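Local coordinates for uncharacterized protein (Streptomyces malaysiense, PDB 6ZYL) that catalyses the beta-hydroxylation of thioholgamide as a non-heme monooxygenase, probably dependent on iron and 2-oxoglutarate, and is seen here in its apo form, at residues P77-V82 with T112-R117; S84-I89 with F230-D235; Q129-L134 with H169-H174; D137-H142 with V211-M216. All blocks are in the same frame, centred on the assembly; numbering follows the deposited sequence.

Contact 1 of 4, residues P77-V82 with T112-R117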
# COMPACT_ATOMS: atom_id res chain seq x y z
N PRO A 77 -7.51 1.77 -6.29
CA PRO A 77 -6.35 2.31 -5.58
C PRO A 77 -6.71 3.43 -4.61
O PRO A 77 -5.81 4.13 -4.13
CB PRO A 77 -5.48 2.84 -6.71
CG PRO A 77 -6.51 3.36 -7.73
CD PRO A 77 -7.81 2.57 -7.50
N LYS A 78 -8.00 3.61 -4.34
CA LYS A 78 -8.47 4.75 -3.56
C LYS A 78 -9.54 4.33 -2.57
O LYS A 78 -10.58 4.98 -2.41
CB LYS A 78 -9.00 5.85 -4.49
CG LYS A 78 -8.02 6.33 -5.54
CD LYS A 78 -6.98 7.28 -4.95
CE LYS A 78 -5.99 7.75 -6.00
NZ LYS A 78 -5.15 8.88 -5.53
N ILE A 79 -9.31 3.22 -1.87
CA ILE A 79 -10.29 2.75 -0.89
C ILE A 79 -10.57 3.84 0.14
O ILE A 79 -11.72 4.06 0.54
CB ILE A 79 -9.79 1.47 -0.20
CG1 ILE A 79 -9.39 0.41 -1.24
CG2 ILE A 79 -10.87 0.91 0.72
CD1 ILE A 79 -8.68 -0.79 -0.64
N HIS A 80 -9.53 4.57 0.56
CA HIS A 80 -9.66 5.57 1.61
C HIS A 80 -10.55 6.74 1.22
O HIS A 80 -10.89 7.54 2.10
CB HIS A 80 -8.27 6.08 1.99
CG HIS A 80 -7.49 6.64 0.83
ND1 HIS A 80 -7.00 5.85 -0.18
CD2 HIS A 80 -7.13 7.91 0.53
CE1 HIS A 80 -6.36 6.61 -1.06
NE2 HIS A 80 -6.42 7.86 -0.65
N LEU A 81 -10.91 6.88 -0.05
CA LEU A 81 -11.77 7.98 -0.46
C LEU A 81 -13.26 7.65 -0.34
O LEU A 81 -14.08 8.57 -0.41
CB LEU A 81 -11.46 8.38 -1.90
CG LEU A 81 -10.06 8.93 -2.19
CD1 LEU A 81 -9.98 9.46 -3.63
CD2 LEU A 81 -9.65 10.01 -1.20
N VAL A 82 -13.62 6.39 -0.14
CA VAL A 82 -15.03 6.00 -0.03
C VAL A 82 -15.35 5.23 1.23
O VAL A 82 -16.54 5.18 1.62
CB VAL A 82 -15.45 5.19 -1.28
CG1 VAL A 82 -15.43 6.06 -2.52
CG2 VAL A 82 -14.56 3.97 -1.44
N THR A 112 -4.16 3.37 -1.83
CA THR A 112 -4.37 2.29 -0.87
C THR A 112 -4.69 1.02 -1.63
O THR A 112 -5.27 1.05 -2.72
CB THR A 112 -5.51 2.60 0.12
OG1 THR A 112 -6.68 3.04 -0.58
CG2 THR A 112 -5.07 3.66 1.12
N ASN A 113 -4.28 -0.11 -1.06
CA ASN A 113 -4.46 -1.42 -1.67
C ASN A 113 -4.88 -2.42 -0.61
O ASN A 113 -4.35 -2.42 0.50
CB ASN A 113 -3.17 -1.92 -2.34
CG ASN A 113 -2.98 -1.37 -3.73
OD1 ASN A 113 -3.48 -1.93 -4.71
ND2 ASN A 113 -2.25 -0.27 -3.83
N LEU A 114 -5.84 -3.28 -0.95
CA LEU A 114 -6.15 -4.46 -0.17
C LEU A 114 -5.44 -5.65 -0.82
O LEU A 114 -5.69 -5.95 -1.99
CB LEU A 114 -7.66 -4.70 -0.10
CG LEU A 114 -8.36 -4.17 1.15
CD1 LEU A 114 -9.88 -4.31 0.98
CD2 LEU A 114 -7.90 -4.89 2.41
N PHE A 115 -4.55 -6.29 -0.07
CA PHE A 115 -3.84 -7.49 -0.53
C PHE A 115 -4.35 -8.64 0.33
O PHE A 115 -3.96 -8.80 1.48
CB PHE A 115 -2.33 -7.31 -0.41
CG PHE A 115 -1.77 -6.27 -1.33
CD1 PHE A 115 -2.07 -6.28 -2.68
CD2 PHE A 115 -0.93 -5.28 -0.84
CE1 PHE A 115 -1.55 -5.32 -3.53
CE2 PHE A 115 -0.41 -4.32 -1.68
CZ PHE A 115 -0.72 -4.34 -3.03
N ILE A 116 -5.25 -9.44 -0.24
CA ILE A 116 -5.90 -10.53 0.46
C ILE A 116 -5.48 -11.84 -0.18
O ILE A 116 -5.61 -12.02 -1.40
CB ILE A 116 -7.44 -10.39 0.44
CG1 ILE A 116 -7.85 -9.07 1.09
CG2 ILE A 116 -8.10 -11.56 1.15
CD1 ILE A 116 -9.24 -8.60 0.71
N ARG A 117 -4.95 -12.75 0.63
CA ARG A 117 -4.60 -14.09 0.18
C ARG A 117 -5.52 -15.08 0.88
O ARG A 117 -5.31 -15.39 2.07
CB ARG A 117 -3.13 -14.40 0.49
CG ARG A 117 -2.19 -13.45 -0.24
CD ARG A 117 -0.74 -13.89 -0.15
NE ARG A 117 -0.37 -14.77 -1.25
CZ ARG A 117 -0.00 -14.36 -2.46
NH1 ARG A 117 0.05 -13.06 -2.73
NH2 ARG A 117 0.31 -15.24 -3.40

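Contact 2 of 4, residues S84-I89 with F230-D235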
# COMPACT_ATOMS: atom_id res chain seq x y z
N SER A 84 -14.99 4.42 5.31
CA SER A 84 -14.60 5.06 6.56
C SER A 84 -13.49 4.28 7.26
O SER A 84 -12.60 4.88 7.88
CB SER A 84 -15.81 5.19 7.48
OG SER A 84 -16.74 6.13 6.96
N TRP A 85 -13.52 2.95 7.18
CA TRP A 85 -12.49 2.16 7.86
C TRP A 85 -11.12 2.42 7.25
O TRP A 85 -10.12 2.50 7.97
CB TRP A 85 -12.84 0.67 7.80
CG TRP A 85 -12.76 0.06 6.43
CD1 TRP A 85 -13.78 -0.10 5.55
CD2 TRP A 85 -11.59 -0.47 5.79
NE1 TRP A 85 -13.33 -0.70 4.39
CE2 TRP A 85 -11.98 -0.93 4.52
CE3 TRP A 85 -10.25 -0.59 6.16
CZ2 TRP A 85 -11.09 -1.51 3.62
CZ3 TRP A 85 -9.36 -1.16 5.27
CH2 TRP A 85 -9.79 -1.62 4.01
N ALA A 86 -11.05 2.56 5.92
CA ALA A 86 -9.78 2.87 5.28
C ALA A 86 -9.37 4.31 5.55
O ALA A 86 -8.19 4.58 5.81
CB ALA A 86 -9.88 2.62 3.77
N ASP A 87 -10.32 5.24 5.50
CA ASP A 87 -10.02 6.63 5.85
C ASP A 87 -9.42 6.72 7.25
O ASP A 87 -8.48 7.48 7.48
CB ASP A 87 -11.28 7.48 5.75
CG ASP A 87 -11.13 8.84 6.40
OD1 ASP A 87 -10.59 9.76 5.75
OD2 ASP A 87 -11.54 8.99 7.57
N ARG A 88 -9.96 5.94 8.19
CA ARG A 88 -9.49 6.01 9.57
C ARG A 88 -8.05 5.54 9.69
O ARG A 88 -7.25 6.15 10.41
CB ARG A 88 -10.41 5.19 10.47
CG ARG A 88 -10.10 5.31 11.96
CD ARG A 88 -11.11 4.52 12.80
NE ARG A 88 -11.02 3.08 12.58
CZ ARG A 88 -11.94 2.36 11.95
NH1 ARG A 88 -13.04 2.93 11.48
NH2 ARG A 88 -11.77 1.05 11.80
N ILE A 89 -7.69 4.45 9.00
CA ILE A 89 -6.36 3.88 9.17
C ILE A 89 -5.29 4.80 8.59
O ILE A 89 -4.26 5.05 9.21
CB ILE A 89 -6.30 2.47 8.54
CG1 ILE A 89 -7.19 1.51 9.34
CG2 ILE A 89 -4.86 1.97 8.52
CD1 ILE A 89 -7.20 0.09 8.82
N PHE A 230 -5.18 -10.90 5.40
CA PHE A 230 -5.66 -9.58 4.98
C PHE A 230 -4.62 -8.53 5.32
O PHE A 230 -4.25 -8.37 6.49
CB PHE A 230 -6.99 -9.23 5.67
CG PHE A 230 -8.17 -9.98 5.14
CD1 PHE A 230 -8.33 -11.33 5.41
CD2 PHE A 230 -9.14 -9.33 4.38
CE1 PHE A 230 -9.42 -12.02 4.93
CE2 PHE A 230 -10.23 -10.02 3.90
CZ PHE A 230 -10.38 -11.37 4.17
N ASN A 231 -4.17 -7.79 4.31
CA ASN A 231 -3.23 -6.69 4.50
C ASN A 231 -3.71 -5.47 3.74
O ASN A 231 -4.23 -5.57 2.63
CB ASN A 231 -1.83 -7.10 4.06
CG ASN A 231 -1.24 -8.18 4.94
OD1 ASN A 231 -1.50 -9.37 4.75
ND2 ASN A 231 -0.44 -7.78 5.92
N PHE A 232 -3.54 -4.31 4.37
CA PHE A 232 -3.99 -3.02 3.85
C PHE A 232 -2.75 -2.16 3.65
O PHE A 232 -2.08 -1.80 4.63
CB PHE A 232 -4.99 -2.38 4.81
CG PHE A 232 -5.46 -1.02 4.40
CD1 PHE A 232 -6.28 -0.86 3.30
CD2 PHE A 232 -5.10 0.09 5.14
CE1 PHE A 232 -6.71 0.40 2.93
CE2 PHE A 232 -5.54 1.35 4.78
CZ PHE A 232 -6.34 1.51 3.67
N ALA A 233 -2.44 -1.84 2.40
CA ALA A 233 -1.21 -1.15 2.04
C ALA A 233 -1.49 0.31 1.71
O ALA A 233 -2.47 0.62 1.01
CB ALA A 233 -0.53 -1.83 0.85
N ILE A 234 -0.63 1.20 2.19
CA ILE A 234 -0.82 2.64 2.06
C ILE A 234 0.47 3.23 1.50
O ILE A 234 1.54 3.06 2.10
CB ILE A 234 -1.16 3.31 3.40
CG1 ILE A 234 -2.20 2.50 4.17
CG2 ILE A 234 -1.66 4.73 3.17
CD1 ILE A 234 -2.25 2.86 5.66
N ASP A 235 0.36 3.92 0.37
CA ASP A 235 1.50 4.61 -0.22
C ASP A 235 1.53 6.05 0.29
O ASP A 235 0.61 6.82 0.01
CB ASP A 235 1.43 4.58 -1.74
CG ASP A 235 1.75 3.22 -2.31
OD1 ASP A 235 2.68 2.57 -1.79
OD2 ASP A 235 1.06 2.79 -3.26

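Contact 3 of 4, residues Q129-L134 with H169-H174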
# COMPACT_ATOMS: atom_id res chain seq x y z
N GLN A 129 9.34 -5.27 -7.54
CA GLN A 129 9.29 -4.01 -6.81
C GLN A 129 7.98 -3.29 -7.10
O GLN A 129 7.46 -3.35 -8.22
CB GLN A 129 10.46 -3.10 -7.21
CG GLN A 129 11.84 -3.71 -7.01
CD GLN A 129 12.93 -2.97 -7.77
OE1 GLN A 129 12.84 -2.79 -8.98
NE2 GLN A 129 13.96 -2.53 -7.05
N ASP A 130 7.45 -2.61 -6.08
CA ASP A 130 6.18 -1.90 -6.25
C ASP A 130 6.31 -0.75 -7.25
O ASP A 130 5.33 -0.41 -7.92
CB ASP A 130 5.69 -1.35 -4.91
CG ASP A 130 5.40 -2.44 -3.90
OD1 ASP A 130 5.01 -3.56 -4.30
OD2 ASP A 130 5.54 -2.17 -2.69
N ALA A 131 7.49 -0.15 -7.36
CA ALA A 131 7.63 1.11 -8.08
C ALA A 131 7.46 0.96 -9.59
O ALA A 131 7.26 1.97 -10.27
CB ALA A 131 9.00 1.72 -7.79
N VAL A 132 7.49 -0.27 -10.12
CA VAL A 132 7.68 -0.46 -11.55
C VAL A 132 6.64 0.31 -12.36
O VAL A 132 6.97 1.00 -13.33
CB VAL A 132 7.66 -1.96 -11.90
CG1 VAL A 132 7.76 -2.16 -13.41
CG2 VAL A 132 8.79 -2.69 -11.18
N TYR A 133 5.37 0.18 -11.98
CA TYR A 133 4.29 0.74 -12.79
C TYR A 133 3.60 1.93 -12.13
O TYR A 133 2.53 2.35 -12.60
CB TYR A 133 3.25 -0.34 -13.11
CG TYR A 133 3.80 -1.47 -13.94
CD1 TYR A 133 4.37 -1.23 -15.19
CD2 TYR A 133 3.76 -2.78 -13.48
CE1 TYR A 133 4.87 -2.26 -15.95
CE2 TYR A 133 4.27 -3.82 -14.24
CZ TYR A 133 4.82 -3.55 -15.47
OH TYR A 133 5.32 -4.56 -16.23
N LEU A 134 4.18 2.50 -11.08
CA LEU A 134 3.53 3.63 -10.42
C LEU A 134 3.79 4.95 -11.12
O LEU A 134 3.04 5.91 -10.89
CB LEU A 134 4.00 3.72 -8.96
CG LEU A 134 3.86 2.43 -8.16
CD1 LEU A 134 4.22 2.68 -6.70
CD2 LEU A 134 2.46 1.86 -8.27
N HIS A 169 19.35 0.89 -5.59
CA HIS A 169 19.50 1.38 -6.95
C HIS A 169 18.15 1.72 -7.59
O HIS A 169 18.05 1.74 -8.82
CB HIS A 169 20.25 0.36 -7.80
CG HIS A 169 21.64 0.08 -7.33
ND1 HIS A 169 22.52 1.08 -6.98
CD2 HIS A 169 22.30 -1.09 -7.14
CE1 HIS A 169 23.67 0.54 -6.60
NE2 HIS A 169 23.56 -0.77 -6.69
N GLY A 170 17.13 1.97 -6.78
CA GLY A 170 15.83 2.30 -7.33
C GLY A 170 15.22 1.13 -8.09
O GLY A 170 15.63 -0.03 -7.95
N ALA A 171 14.21 1.44 -8.89
CA ALA A 171 13.54 0.42 -9.69
C ALA A 171 14.53 -0.21 -10.66
O ALA A 171 15.41 0.46 -11.20
CB ALA A 171 12.36 1.02 -10.45
N LEU A 172 14.40 -1.50 -10.87
CA LEU A 172 15.26 -2.26 -11.75
C LEU A 172 14.45 -2.90 -12.84
O LEU A 172 13.26 -2.98 -12.73
CB LEU A 172 16.01 -3.32 -10.98
CG LEU A 172 16.82 -2.74 -9.87
CD1 LEU A 172 17.47 -3.80 -9.02
CD2 LEU A 172 17.84 -1.76 -10.38
N PRO A 173 15.11 -3.38 -13.91
CA PRO A 173 14.30 -3.96 -14.97
C PRO A 173 13.54 -5.21 -14.54
O PRO A 173 14.00 -5.96 -13.72
CB PRO A 173 15.32 -4.35 -16.02
CG PRO A 173 16.54 -3.60 -15.69
CD PRO A 173 16.54 -3.52 -14.21
N HIS A 174 12.36 -5.38 -15.09
CA HIS A 174 11.53 -6.49 -14.75
C HIS A 174 11.12 -7.18 -16.03
O HIS A 174 10.85 -8.36 -16.04
CB HIS A 174 10.29 -5.99 -14.01
CG HIS A 174 10.48 -5.74 -12.54
ND1 HIS A 174 11.30 -4.76 -12.04
CD2 HIS A 174 9.89 -6.31 -11.47
CE1 HIS A 174 11.24 -4.76 -10.74
NE2 HIS A 174 10.39 -5.69 -10.37

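Contact 4 of 4, residues D137-H142 with V211-M216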
# COMPACT_ATOMS: atom_id res chain seq x y z
N ASP A 137 8.45 9.79 -9.65
CA ASP A 137 9.82 10.28 -9.67
C ASP A 137 10.09 10.94 -8.33
O ASP A 137 9.45 11.94 -7.99
CB ASP A 137 10.02 11.27 -10.82
CG ASP A 137 11.44 11.81 -10.91
OD1 ASP A 137 12.35 11.28 -10.24
OD2 ASP A 137 11.65 12.78 -11.67
N GLY A 138 11.02 10.37 -7.56
CA GLY A 138 11.32 10.85 -6.23
C GLY A 138 10.93 9.91 -5.11
O GLY A 138 11.11 10.26 -3.94
N TYR A 139 10.38 8.73 -5.43
CA TYR A 139 10.15 7.72 -4.41
C TYR A 139 11.45 7.26 -3.77
O TYR A 139 11.43 6.68 -2.67
CB TYR A 139 9.43 6.52 -5.02
CG TYR A 139 10.26 5.82 -6.08
CD1 TYR A 139 11.18 4.84 -5.74
CD2 TYR A 139 10.12 6.15 -7.43
CE1 TYR A 139 11.94 4.20 -6.71
CE2 TYR A 139 10.88 5.52 -8.40
CZ TYR A 139 11.78 4.55 -8.03
OH TYR A 139 12.54 3.91 -8.99
N GLN A 140 12.58 7.48 -4.44
CA GLN A 140 13.86 7.00 -3.93
C GLN A 140 14.13 7.54 -2.53
O GLN A 140 14.63 6.81 -1.67
CB GLN A 140 14.98 7.41 -4.90
CG GLN A 140 14.88 6.72 -6.26
CD GLN A 140 13.97 7.44 -7.24
OE1 GLN A 140 13.13 8.25 -6.85
NE2 GLN A 140 14.12 7.13 -8.52
N GLN A 141 13.79 8.80 -2.29
CA GLN A 141 14.00 9.41 -0.98
C GLN A 141 12.72 9.82 -0.28
O GLN A 141 12.77 10.09 0.93
CB GLN A 141 14.90 10.65 -1.11
CG GLN A 141 16.33 10.37 -1.52
CD GLN A 141 17.06 9.49 -0.52
OE1 GLN A 141 16.90 9.65 0.69
NE2 GLN A 141 17.85 8.55 -1.02
N HIS A 142 11.58 9.88 -0.97
CA HIS A 142 10.42 10.60 -0.46
C HIS A 142 9.14 9.79 -0.55
O HIS A 142 8.05 10.36 -0.69
CB HIS A 142 10.26 11.92 -1.21
CG HIS A 142 11.50 12.77 -1.22
ND1 HIS A 142 12.04 13.30 -0.06
CD2 HIS A 142 12.30 13.17 -2.23
CE1 HIS A 142 13.12 13.99 -0.36
NE2 HIS A 142 13.30 13.93 -1.67
N VAL A 211 6.86 -1.14 6.92
CA VAL A 211 7.10 -0.01 6.03
C VAL A 211 8.28 -0.38 5.15
O VAL A 211 9.36 -0.71 5.67
CB VAL A 211 7.38 1.28 6.81
CG1 VAL A 211 7.34 2.48 5.87
CG2 VAL A 211 6.40 1.45 7.95
N HIS A 212 8.09 -0.34 3.84
CA HIS A 212 9.17 -0.68 2.93
C HIS A 212 9.26 0.34 1.79
O HIS A 212 8.29 1.02 1.45
CB HIS A 212 9.02 -2.12 2.37
CG HIS A 212 7.83 -2.34 1.50
ND1 HIS A 212 6.75 -3.10 1.89
CD2 HIS A 212 7.56 -1.94 0.23
CE1 HIS A 212 5.86 -3.14 0.91
NE2 HIS A 212 6.33 -2.44 -0.11
N HIS A 213 10.48 0.44 1.26
CA HIS A 213 10.78 1.28 0.10
C HIS A 213 10.07 0.73 -1.13
O HIS A 213 9.92 -0.48 -1.30
CB HIS A 213 12.30 1.29 -0.10
CG HIS A 213 12.80 2.43 -0.93
ND1 HIS A 213 12.86 2.38 -2.31
CD2 HIS A 213 13.32 3.63 -0.58
CE1 HIS A 213 13.37 3.51 -2.77
NE2 HIS A 213 13.65 4.28 -1.74
N LEU A 214 9.61 1.64 -1.99
CA LEU A 214 8.92 1.21 -3.20
C LEU A 214 9.83 0.48 -4.17
O LEU A 214 9.33 -0.15 -5.12
CB LEU A 214 8.27 2.41 -3.90
CG LEU A 214 7.11 3.07 -3.14
CD1 LEU A 214 6.55 4.24 -3.95
CD2 LEU A 214 6.01 2.06 -2.83
N ALA A 215 11.15 0.54 -3.97
CA ALA A 215 12.11 -0.24 -4.74
C ALA A 215 12.54 -1.50 -4.01
O ALA A 215 13.44 -2.21 -4.48
CB ALA A 215 13.33 0.62 -5.09
N MET A 216 11.95 -1.79 -2.86
CA MET A 216 12.23 -3.03 -2.15
C MET A 216 11.71 -4.20 -2.97
O MET A 216 10.53 -4.25 -3.32
CB MET A 216 11.58 -3.01 -0.77
CG MET A 216 11.54 -4.36 -0.07
SD MET A 216 13.16 -5.13 0.15
CE MET A 216 14.10 -3.76 0.83
O HOH W 1 10.11 4.47 -1.68

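Contact 1 of 4, residues P77-V82 with T112-R117
Thr112 meets the loop 77-82 with both its backbone and its hydroxyl. Its amide donates to the loop: Thr112 N lies 2.9 Å from Pro77 O. That bond is fairly straight, 165° at the hydrogen, but the donor stands above the carbonyl plane of Pro77. Next to it, Pro77 CA makes a C-H...O contact with Thr112 O at 3.3 Å. The proline follows a cis peptide bond.

The hydroxyl does the rest of the polar work. Thr112 OG1 sits at the edge of the His80 ring, in its plane, 2.9 Å from His80 ND1. Either atom could be the donor. The first torsion of His80 (chi1 56°, CG between backbone N and carbonyl carbon) brings the ND1 edge of the ring to the strand. Ile79 N also comes within 2.9 Å of Thr112 OG1.

The strand 107-117 belongs to the large sheet of the double-stranded beta-helix fold of this family, and the loop leads into helix 84-90. Beside the polar pair, farther along the strand, the contact is apolar. Ile79 CD1 packs on Leu114 CG at 3.8 Å, the two side chains crossing at about a right angle. Replacing His80 by an alanine is likely to leave Thr112 OG1 without its ring partner and open a gap beside Thr112 CG2. Within the loop, Leu81 N donates to Lys78 O, 3.0 Å away, so the turn satisfies this pair itself. The ammonium of Lys78 points to other partners: a salt bridge to Glu264 and a hydrogen bond to Trp110 O.

Contact 2 of 4, residues S84-I89 with F230-D235
The chi1 of Phe232 is extended (177°, CG opposite the backbone N), and this carries the ring from the strand toward Trp85 on the helix. Trp85 CG lies between its backbone N and carbonyl carbon, and this brings the six-membered ring of the indole to the phenyl group. The two rings form an edge-to-face pair, with centroids 5.0 Å apart and planes at 61°. The edge belongs to Trp85. Its CZ3 lies over one face of Phe232, offset toward the rim, 3.7 Å from Phe232 CD1.

Two more helix residues meet the same phenyl ring. Ala86 CB is 3.7 Å from Phe232 CZ, at the far end of the ring. Ile89 CG2 lies 3.9 Å from Phe232 CE2, and the two side chains run alongside each other in opposite senses. The same methyl also reaches the next inward residue of the strand: Ile89 CG2 is 4.0 Å from Ile234 CD1.

Helix 84-90 thus packs on the large sheet of the double-stranded beta-helix, where strand 229-237 runs between strands 107-117 and 143-149. Helix 46-66 also packs on Trp85, and its Tyr59 makes a second edge-to-face pair with the indole.

No hydrogen bond joins helix and strand here. The touching groups are buried and apolar, so the hold rests on the fit of the surfaces and on the ring pair, not on polar bonds.

Contact 3 of 4, residues Q129-L134 with H169-H174
Gln129 reaches from one loop into another and is gripped there by backbone and ring. It is the middle residue of a His-X-Asp sequence, which probably corresponds to the facial-triad motif that holds iron in this family. Its neighbour Asp130 turns away from this contact and bonds His212 and His218.

The tight part centres on the side-chain amide of Gln129. Its OE1 accepts from Leu172 N at 2.8 Å, in the carbonyl plane and on a lone pair. Its NE2 donates to Gly170 O at 3.1 Å, above the plane of that carbonyl, and also to Ala215 O. Three bonds therefore fix the rotation of the amide.

The backbone of Gln129 is held too. Its N donates to His174 NE2 at 3.0 Å, tilted a little from the ring plane. The side-chain amide of Gln129 and the imidazole are turned only 23° from each other and lie side by side; Gln129 CG is at the ring edge, not over a face. Val132 CG2 covers one face in a close CH-pi contact, 3.3 Å from the ring centroid of His174.

The other side is looser. Ala131 CB and Ala171 CB approach only to 4.3 Å. Val132, Ala171 and His174 are partly exposed, and residues 175-185, directly after His174, are not modelled. The histidine is still tied within its own loop: His174 ND1 donates to Leu172 O across 2.7 Å.

Contact 4 of 4, residues D137-H142 with V211-M216
Tyr139, His213 and Leu214 carry most of this contact. His213 NE2 donates directly to Gln140 O at 2.7 Å, almost straight (172° at the hydrogen). The oxygen lies in the ring plane, while the donor stands above the plane of the carbonyl. The other ring nitrogen is also used: Ala215 N donates to His213 ND1 at 3.0 Å. The imidazole is therefore held at both nitrogens, and its rotation is set. His213 CG is anti to the backbone N (chi1 -160°), which sends the ring across to the helix.

The acceptor belongs to the short, weakly bonded helix 139-142. The donor opens a type I beta turn, His213 to Met216, at the end of strand 209-212 in the large sheet of the double-stranded beta-helix. A phenylalanine in place of His213 would probably leave Gln140 O without its donor and Ala215 N without its acceptor.

Tyr139 packs along the turn. Its CB lies 3.8 Å from Leu214 CD1. The edge of the tyrosine ring meets the other two residues: Tyr139 CD1 is 3.9 Å from His213 CE1, and Tyr139 CE1 comes to 4.2 Å from Ala215 CB. The side-chain amide of Gln140 folds over the centre of one tyrosine face. Tyr139 OH accepts a hydrogen bond from Ala171 N.

A water joins the two backbones. It accepts from Leu214 N at 2.9 Å and lies 2.8 Å from Tyr139 O, to which it can donate, though other acceptors compete. The same water sits over the centre of one His213 face, 3.3 Å above the ring plane.

Overall arrangement
From the N terminus, 77-82 comes first and pairs with 112-117, so contact 1 closes a short loop. Helix segment 84-89 starts within that loop, but its partner 230-235 comes much later, so contacts 1 and 2 cross. Strands 107-117 and 229-237 are neighbours in the large sheet and bring these two contacts together. Contacts 3 and 4 both fall within the long span between the ends of contact 2, and they cross each other. Contact 3 joins two loops; contact 4 joins the short helix 139-142 to the turn after strand 209-212. Hydrogen bonds link the two. Contact 4 touches contact 2 where Leu214 packs on Asp235.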